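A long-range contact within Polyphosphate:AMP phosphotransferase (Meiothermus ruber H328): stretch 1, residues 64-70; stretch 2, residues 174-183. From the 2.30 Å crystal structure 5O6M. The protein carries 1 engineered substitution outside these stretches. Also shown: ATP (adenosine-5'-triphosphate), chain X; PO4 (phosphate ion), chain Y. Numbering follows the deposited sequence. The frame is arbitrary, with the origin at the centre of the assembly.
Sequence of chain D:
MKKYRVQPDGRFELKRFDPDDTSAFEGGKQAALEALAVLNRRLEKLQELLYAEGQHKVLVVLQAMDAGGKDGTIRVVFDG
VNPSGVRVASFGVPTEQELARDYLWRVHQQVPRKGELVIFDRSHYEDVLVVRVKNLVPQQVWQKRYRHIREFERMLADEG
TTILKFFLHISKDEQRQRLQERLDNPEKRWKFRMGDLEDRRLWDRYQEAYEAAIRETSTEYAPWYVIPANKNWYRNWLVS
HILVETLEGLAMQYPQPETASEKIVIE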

# COMPACT_ATOMS: atom_id res chain seq x y z
N ALA D 64 -2.10 -8.92 -24.89
CA ALA D 64 -1.63 -9.31 -26.21
C ALA D 64 -0.67 -10.48 -26.07
O ALA D 64 -0.11 -10.71 -25.00
CB ALA D 64 -0.96 -8.15 -26.95
N MET D 65 -0.50 -11.22 -27.16
CA MET D 65 0.61 -12.15 -27.24
C MET D 65 1.92 -11.39 -27.04
O MET D 65 2.00 -10.18 -27.29
CB MET D 65 0.62 -12.87 -28.59
CG MET D 65 -0.63 -13.69 -28.89
SD MET D 65 -0.91 -15.04 -27.73
CE MET D 65 0.70 -15.83 -27.73
N ASP D 66 2.95 -12.10 -26.60
CA ASP D 66 4.25 -11.47 -26.42
C ASP D 66 4.68 -10.79 -27.71
O ASP D 66 4.56 -11.37 -28.79
CB ASP D 66 5.29 -12.51 -25.99
CG ASP D 66 4.94 -13.18 -24.67
OD1 ASP D 66 4.23 -12.55 -23.86
OD2 ASP D 66 5.37 -14.33 -24.45
N ALA D 67 5.18 -9.57 -27.58
CA ALA D 67 5.53 -8.71 -28.71
C ALA D 67 4.31 -8.30 -29.52
O ALA D 67 4.45 -7.81 -30.65
CB ALA D 67 6.55 -9.39 -29.64
N GLY D 68 3.10 -8.47 -28.97
CA GLY D 68 1.88 -8.08 -29.65
C GLY D 68 1.62 -6.59 -29.70
O GLY D 68 0.59 -6.19 -30.26
N GLY D 69 2.50 -5.78 -29.14
CA GLY D 69 2.41 -4.34 -29.26
C GLY D 69 1.79 -3.58 -28.10
O GLY D 69 1.36 -2.44 -28.30
N LYS D 70 1.76 -4.14 -26.89
CA LYS D 70 1.16 -3.40 -25.78
C LYS D 70 2.03 -2.20 -25.39
O LYS D 70 1.51 -1.10 -25.17
CB LYS D 70 0.89 -4.31 -24.58
CG LYS D 70 2.09 -5.05 -24.03
CD LYS D 70 1.65 -6.06 -22.97
CE LYS D 70 2.83 -6.55 -22.13
NZ LYS D 70 3.86 -5.48 -21.91
PG ATP X . 6.25 -7.62 -20.76
O1G ATP X . 4.93 -7.22 -20.17
O2G ATP X . 6.15 -8.83 -21.69
O3G ATP X . 6.94 -6.47 -21.51
PB ATP X . 8.49 -7.41 -18.88
O1B ATP X . 9.75 -8.13 -19.17
O2B ATP X . 8.47 -5.92 -19.23
O3B ATP X . 7.24 -8.08 -19.59
PA ATP X . 6.86 -7.99 -16.47
O1A ATP X . 5.85 -6.91 -16.44
O2A ATP X . 7.42 -8.36 -15.10
O3A ATP X . 8.12 -7.53 -17.34
O5' ATP X . 6.20 -9.38 -17.05
C5' ATP X . 6.85 -10.65 -16.80
C4' ATP X . 5.91 -11.82 -16.94
O4' ATP X . 4.93 -11.84 -15.88
C3' ATP X . 5.11 -11.92 -18.26
O3' ATP X . 5.61 -13.02 -19.02
C2' ATP X . 3.67 -12.19 -17.79
O2' ATP X . 3.01 -13.20 -18.55
C1' ATP X . 3.91 -12.68 -16.37
N9 ATP X . 2.74 -12.62 -15.49
C8 ATP X . 1.87 -11.58 -15.31
N7 ATP X . 0.85 -11.86 -14.54
C5 ATP X . 1.07 -13.18 -14.18
C6 ATP X . 0.34 -14.08 -13.38
N6 ATP X . -0.84 -13.79 -12.81
N1 ATP X . 0.84 -15.32 -13.21
C2 ATP X . 1.99 -15.64 -13.81
N3 ATP X . 2.76 -14.88 -14.60
C4 ATP X . 2.24 -13.66 -14.75
P PO4 Y . 4.81 -5.61 -26.51
O1 PO4 Y . 5.09 -5.06 -27.90
O2 PO4 Y . 5.98 -6.46 -26.05
O3 PO4 Y . 4.61 -4.46 -25.56
O4 PO4 Y . 3.57 -6.47 -26.52
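Stretch 2 174-183: EQRQRLQERL

Stretch 2 is helical from Glu174 to Leu183, continuing a helix that begins earlier in the chain, and it lies against a tight turn. Stretch 1 makes a type II beta turn from Met65 to Gly68, closed by the hydrogen bond from Gly68 N to Met65 O at 2.6 Å; Gly69 then takes the N-cap position of the helix that Lys70 enters. The backbones come nearest where the CA atoms of Ala67 and Arg178 stand 6.2 Å apart, and Gln175, Arg178, Leu179 and Arg182, an i, i+3, i+4, i+7 set, form the helix face that meets the turn. Met65 and Asp66 meet Gln175, and Ala67 reaches on to Arg178, Leu179 and Arg182, so this part of the turn follows the helix in the same chain order.

Ala67 is the centre of the contact. Its CA-to-CB bond points toward the helix, and CB lies 3.9 Å from Arg178 CB and 4.3 Å from Leu179 CD2. Ala67 CB also sits over one face of the Arg182 guanidinium, 3.7 Å from NH1.

One hydrogen bond joins the stretches: Gln175, with chi1 and chi2 both t, extends its amide to the turn, and NE2 donates to Asp66 O at 2.8 Å. Arg178 runs past the turn, its CD 3.2 Å from Ala67 O, while its NE forms a salt bridge with Glu174 OE2 at 2.8 Å one helical turn back. Arg178 NH1 is 4.0 Å from Gly69 N, and an ideal CB on Gly69 would lie 3.3 Å from that NH1; the backbone angles of Gly69 by themselves already call for glycine.

A phosphate ion bridges the two stretches. Arg182 NH1 donates to its O2 at 2.7 Å, nearly straight at 170°. Gly69 N donates to phosphate O4 at 2.9 Å, and Lys70 N donates to phosphate O4 at 3.0 Å.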

# COMPACT_ATOMS: atom_id res chain seq x y z
N GLU D 174 3.61 -12.83 -37.68
CA GLU D 174 3.95 -11.46 -37.30
C GLU D 174 4.75 -11.43 -36.00
O GLU D 174 5.72 -10.68 -35.89
CB GLU D 174 2.69 -10.61 -37.18
CG GLU D 174 2.99 -9.20 -36.70
CD GLU D 174 3.84 -8.42 -37.69
OE1 GLU D 174 3.81 -8.74 -38.89
OE2 GLU D 174 4.56 -7.50 -37.25
N GLN D 175 4.35 -12.24 -35.02
CA GLN D 175 5.12 -12.29 -33.78
C GLN D 175 6.56 -12.70 -34.05
O GLN D 175 7.49 -12.21 -33.40
CB GLN D 175 4.47 -13.25 -32.78
CG GLN D 175 5.26 -13.36 -31.48
CD GLN D 175 4.74 -14.44 -30.56
OE1 GLN D 175 4.46 -15.56 -30.99
NE2 GLN D 175 4.61 -14.11 -29.28
N ARG D 176 6.76 -13.61 -35.00
CA ARG D 176 8.11 -14.08 -35.30
C ARG D 176 9.01 -12.92 -35.72
O ARG D 176 10.17 -12.85 -35.29
CB ARG D 176 8.06 -15.14 -36.40
CG ARG D 176 9.20 -16.15 -36.34
CD ARG D 176 10.01 -16.19 -37.64
NE ARG D 176 9.23 -15.76 -38.80
CZ ARG D 176 9.48 -14.67 -39.51
NH1 ARG D 176 10.51 -13.89 -39.19
NH2 ARG D 176 8.72 -14.35 -40.55
N GLN D 177 8.49 -12.01 -36.54
CA GLN D 177 9.30 -10.87 -36.98
C GLN D 177 9.63 -9.94 -35.82
O GLN D 177 10.78 -9.55 -35.64
CB GLN D 177 8.59 -10.10 -38.09
CG GLN D 177 8.13 -10.95 -39.26
CD GLN D 177 7.44 -10.13 -40.33
OE1 GLN D 177 6.36 -10.49 -40.82
NE2 GLN D 177 8.05 -9.02 -40.71
N ARG D 178 8.62 -9.58 -35.02
CA ARG D 178 8.86 -8.66 -33.92
C ARG D 178 9.83 -9.24 -32.91
O ARG D 178 10.71 -8.53 -32.40
CB ARG D 178 7.53 -8.27 -33.27
CG ARG D 178 6.55 -7.68 -34.27
CD ARG D 178 5.34 -7.02 -33.62
NE ARG D 178 4.53 -6.36 -34.64
CZ ARG D 178 3.43 -5.66 -34.38
NH1 ARG D 178 2.99 -5.53 -33.13
NH2 ARG D 178 2.76 -5.08 -35.38
N LEU D 179 9.71 -10.54 -32.61
CA LEU D 179 10.69 -11.17 -31.73
C LEU D 179 12.08 -11.15 -32.36
O LEU D 179 13.07 -10.83 -31.69
CB LEU D 179 10.26 -12.60 -31.40
CG LEU D 179 9.15 -12.77 -30.36
CD1 LEU D 179 8.66 -14.22 -30.32
CD2 LEU D 179 9.62 -12.34 -28.98
N GLN D 180 12.17 -11.49 -33.65
CA GLN D 180 13.45 -11.40 -34.36
C GLN D 180 13.98 -9.97 -34.35
O GLN D 180 15.11 -9.71 -33.92
CB GLN D 180 13.30 -11.91 -35.79
CG GLN D 180 14.62 -12.17 -36.51
CD GLN D 180 15.44 -13.28 -35.88
OE1 GLN D 180 15.19 -14.46 -36.11
NE2 GLN D 180 16.44 -12.90 -35.08
N GLU D 181 13.18 -9.03 -34.84
CA GLU D 181 13.58 -7.62 -34.81
C GLU D 181 13.98 -7.20 -33.40
O GLU D 181 14.86 -6.35 -33.23
CB GLU D 181 12.44 -6.75 -35.34
CG GLU D 181 12.88 -5.40 -35.89
CD GLU D 181 13.32 -4.44 -34.81
OE1 GLU D 181 14.36 -3.76 -35.00
OE2 GLU D 181 12.64 -4.36 -33.77
N ARG D 182 13.35 -7.80 -32.38
CA ARG D 182 13.73 -7.51 -31.00
C ARG D 182 15.17 -7.93 -30.73
O ARG D 182 15.89 -7.26 -29.98
CB ARG D 182 12.77 -8.22 -30.05
CG ARG D 182 12.72 -7.69 -28.63
CD ARG D 182 11.52 -8.27 -27.89
NE ARG D 182 10.29 -7.53 -28.15
CZ ARG D 182 9.27 -7.46 -27.30
NH1 ARG D 182 8.19 -6.75 -27.60
NH2 ARG D 182 9.32 -8.13 -26.16
N LEU D 183 15.60 -9.05 -31.32
CA LEU D 183 17.00 -9.46 -31.19
C LEU D 183 17.91 -8.61 -32.06
O LEU D 183 19.01 -8.23 -31.64
CB LEU D 183 17.15 -10.94 -31.55
CG LEU D 183 16.77 -11.92 -30.44
CD1 LEU D 183 15.35 -11.66 -29.99
CD2 LEU D 183 16.93 -13.36 -30.89